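Local coordinates for protein DMSP lyase (Ruegeria pomeroyi, PDB 5CU1) that belongs to the cupin superfamily of beta-barrel proteins and binds an iron(III) ion, at residues T182-D186 with R187-A191. Sequence-based numbering, arbitrary orientation.
Sequences TRTYD and RPFMA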
ATOM      1  N   THR A 182      -0.511   9.539  -7.123  1.00 18.51           N
ATOM      2  CA  THR A 182       0.877   9.136  -7.314  1.00 18.82           C
ATOM      3  C   THR A 182       1.178   8.980  -8.789  1.00 17.01           C
ATOM      4  O   THR A 182       0.319   8.550  -9.557  1.00 17.64           O
ATOM      5  CB  THR A 182       1.199   7.826  -6.586  1.00 22.17           C
ATOM      6  OG1 THR A 182       0.681   7.894  -5.260  1.00 18.59           O
ATOM      7  CG2 THR A 182       2.714   7.583  -6.519  1.00 17.64           C
ATOM      8  N   ARG A 183       2.391   9.373  -9.175  1.00 20.78           N
ATOM      9  CA  ARG A 183       2.904   9.191 -10.535  1.00 17.11           C
ATOM     10  C   ARG A 183       4.312   8.640 -10.470  1.00 15.57           C
ATOM     11  O   ARG A 183       5.162   9.178  -9.767  1.00 21.92           O
ATOM     12  CB  ARG A 183       2.888  10.511 -11.320  1.00 18.41           C
ATOM     13  CG  ARG A 183       3.760  10.518 -12.576  1.00 18.53           C
ATOM     14  CD  ARG A 183       3.419  11.668 -13.526  1.00 13.01           C
ATOM     15  NE  ARG A 183       2.320  11.338 -14.430  1.00 25.28           N
ATOM     16  CZ  ARG A 183       1.157  11.981 -14.453  1.00 27.13           C
ATOM     17  NH1 ARG A 183       0.957  13.000 -13.620  1.00 39.48           N
ATOM     18  NH2 ARG A 183       0.198  11.612 -15.296  1.00 24.17           N
ATOM     19  N   THR A 184       4.549   7.540 -11.173  1.00 18.00           N
ATOM     20  CA  THR A 184       5.900   7.023 -11.344  1.00 17.65           C
ATOM     21  C   THR A 184       6.417   7.468 -12.703  1.00 16.68           C
ATOM     22  O   THR A 184       5.664   7.524 -13.687  1.00 17.07           O
ATOM     23  CB  THR A 184       5.955   5.489 -11.262  1.00 20.07           C
ATOM     24  OG1 THR A 184       4.833   4.938 -11.967  1.00 18.69           O
ATOM     25  CG2 THR A 184       5.939   5.015  -9.815  1.00 16.56           C
ATOM     26  N   TYR A 185       7.699   7.801 -12.754  1.00 17.46           N
ATOM     27  CA  TYR A 185       8.335   8.138 -14.019  1.00 21.43           C
ATOM     28  C   TYR A 185       9.101   6.930 -14.561  1.00 20.53           C
ATOM     29  O   TYR A 185       8.509   6.053 -15.199  1.00 25.57           O
ATOM     30  CB  TYR A 185       9.241   9.355 -13.835  1.00 24.21           C
ATOM     31  CG  TYR A 185       8.461  10.602 -13.436  1.00 18.45           C
ATOM     32  CD1 TYR A 185       7.721  11.306 -14.367  1.00 18.21           C
ATOM     33  CD2 TYR A 185       8.464  11.062 -12.127  1.00 24.32           C
ATOM     34  CE1 TYR A 185       7.006  12.431 -14.016  1.00 18.85           C
ATOM     35  CE2 TYR A 185       7.748  12.191 -11.763  1.00 22.59           C
ATOM     36  CZ  TYR A 185       7.025  12.871 -12.717  1.00 18.99           C
ATOM     37  OH  TYR A 185       6.313  13.995 -12.370  1.00 22.78           O
ATOM     38  N   ASP A 186      10.398   6.848 -14.297  1.00 23.70           N
ATOM     39  CA  ASP A 186      11.173   5.700 -14.790  1.00 24.95           C
ATOM     40  C   ASP A 186      11.498   4.686 -13.706  1.00 24.75           C
ATOM     41  O   ASP A 186      12.065   3.630 -13.992  1.00 20.72           O
ATOM     42  CB  ASP A 186      12.469   6.173 -15.452  1.00 34.53           C
ATOM     43  CG  ASP A 186      13.364   6.952 -14.502  1.00 55.89           C
ATOM     44  OD1 ASP A 186      12.845   7.804 -13.760  1.00 55.72           O
ATOM     45  OD2 ASP A 186      14.589   6.716 -14.504  1.00 52.50           O
ATOM     46  N   ARG A 187      11.133   5.018 -12.465  1.00 26.10           N
ATOM     47  CA  ARG A 187      11.302   4.128 -11.315  1.00 23.27           C
ATOM     48  C   ARG A 187       9.967   3.574 -10.812  1.00 17.09           C
ATOM     49  O   ARG A 187       8.953   4.243 -10.895  1.00 15.25           O
ATOM     50  CB  ARG A 187      11.989   4.872 -10.169  1.00 23.42           C
ATOM     51  CG  ARG A 187      13.198   5.719 -10.555  1.00 28.81           C
ATOM     52  CD  ARG A 187      14.441   4.867 -10.740  1.00 27.89           C
ATOM     53  NE  ARG A 187      14.506   3.802  -9.751  1.00 31.79           N
ATOM     54  CZ  ARG A 187      14.903   3.972  -8.496  1.00 31.95           C
ATOM     55  NH1 ARG A 187      15.278   5.178  -8.075  1.00 27.74           N
ATOM     56  NH2 ARG A 187      14.921   2.934  -7.662  1.00 28.22           N
ATOM     57  N   PRO A 188       9.970   2.340 -10.299  1.00 19.19           N
ATOM     58  CA  PRO A 188       8.832   1.820  -9.524  1.00 22.35           C
ATOM     59  C   PRO A 188       8.932   2.212  -8.060  1.00 21.42           C
ATOM     60  O   PRO A 188       9.943   2.799  -7.663  1.00 24.11           O
ATOM     61  CB  PRO A 188       8.966   0.305  -9.674  1.00 22.46           C
ATOM     62  CG  PRO A 188      10.465   0.100  -9.824  1.00 18.82           C
ATOM     63  CD  PRO A 188      10.922   1.275 -10.664  1.00 19.52           C
ATOM     64  N   PHE A 189       7.894   1.921  -7.279  1.00 22.27           N
ATOM     65  CA  PHE A 189       7.998   1.975  -5.817  1.00 19.82           C
ATOM     66  C   PHE A 189       7.123   0.912  -5.182  1.00 18.52           C
ATOM     67  O   PHE A 189       6.176   0.398  -5.794  1.00 15.74           O
ATOM     68  CB  PHE A 189       7.632   3.365  -5.252  1.00 17.79           C
ATOM     69  CG  PHE A 189       6.148   3.607  -5.107  1.00 18.15           C
ATOM     70  CD1 PHE A 189       5.517   3.436  -3.894  1.00 17.87           C
ATOM     71  CD2 PHE A 189       5.389   4.014  -6.187  1.00 21.43           C
ATOM     72  CE1 PHE A 189       4.155   3.651  -3.763  1.00 17.91           C
ATOM     73  CE2 PHE A 189       4.036   4.236  -6.057  1.00 21.88           C
ATOM     74  CZ  PHE A 189       3.420   4.049  -4.838  1.00 17.39           C
ATOM     75  N   MET A 190       7.476   0.575  -3.948  1.00 21.60           N
ATOM     76  CA  MET A 190       6.600  -0.159  -3.048  1.00 17.48           C
ATOM     77  C   MET A 190       6.466   0.653  -1.772  1.00 18.80           C
ATOM     78  O   MET A 190       7.441   1.266  -1.322  1.00 19.29           O
ATOM     79  CB  MET A 190       7.162  -1.540  -2.742  1.00 17.85           C
ATOM     80  CG  MET A 190       6.405  -2.269  -1.666  1.00 15.67           C
ATOM     81  SD  MET A 190       7.242  -3.742  -1.090  1.00 24.40           S
ATOM     82  CE  MET A 190       7.665  -4.507  -2.647  1.00 20.91           C
ATOM     83  N   ALA A 191       5.268   0.674  -1.194  1.00 21.61           N
ATOM     84  CA  ALA A 191       5.052   1.368   0.077  1.00 17.74           C
ATOM     85  C   ALA A 191       4.239   0.538   1.032  1.00 18.29           C
ATOM     86  O   ALA A 191       3.417  -0.276   0.628  1.00 21.42           O
ATOM     87  CB  ALA A 191       4.357   2.721  -0.144  1.00 17.08           C
TER
HETATM   88  O   HOH W   1       9.192   6.991 -10.822  1.00 20.79           O
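The link between two strands of a cupin beta-barrel, one from each of its two sheets, brings Thr182 of strand 180-183 and the nearby Thr184 against the ring of Phe189, which opens strand 189-196. Both threonines reach the ring through their methyl groups. Thr184 CG2 lies at the ring edge, in its plane, 3.8 Å from Phe189 CD2. The Thr182 and Phe189 side chains point at each other, and Thr182 CG2 meets the ring obliquely, 3.6 Å from Phe189 CE2. With OG1 of Thr182 turned beside the backbone N (chi1 -47°), the methyl is left anti to that N and points at the ring. Ala191 CB meets the ring edge as well, and Ala154, Val128 and Met130 add contacts from neighbouring strands, so the ring lies between the two sheets. The side chain of Thr182 is about 8 Å from the iron(III) ion held by His141, Glu145 and His180, the last of these on the same strand.

Where the chain turns from one sheet to the other, a water bridges the backbone on its two sides: it accepts from Tyr185 N at 2.6 Å and donates to Arg187 O at 2.8 Å. The same carbonyl oxygen packs 3.3 Å from Thr184 CB. The hydroxyl of Thr184 faces elsewhere, hydrogen-bonded to Pro131 O and Leu134 N, which ties the turn to the neighbouring loop and leaves the methyl for the ring.

At the outer bend, the aliphatic part of Arg187 passes the carboxylate of Asp186, with Arg187 CG 3.8 Å from Asp186 OD1, while the carboxylate and guanidinium planes stand 80° apart. Arg187, bent at chi2 and chi3, instead carries NE toward Asp67 in a long, weak ion pair.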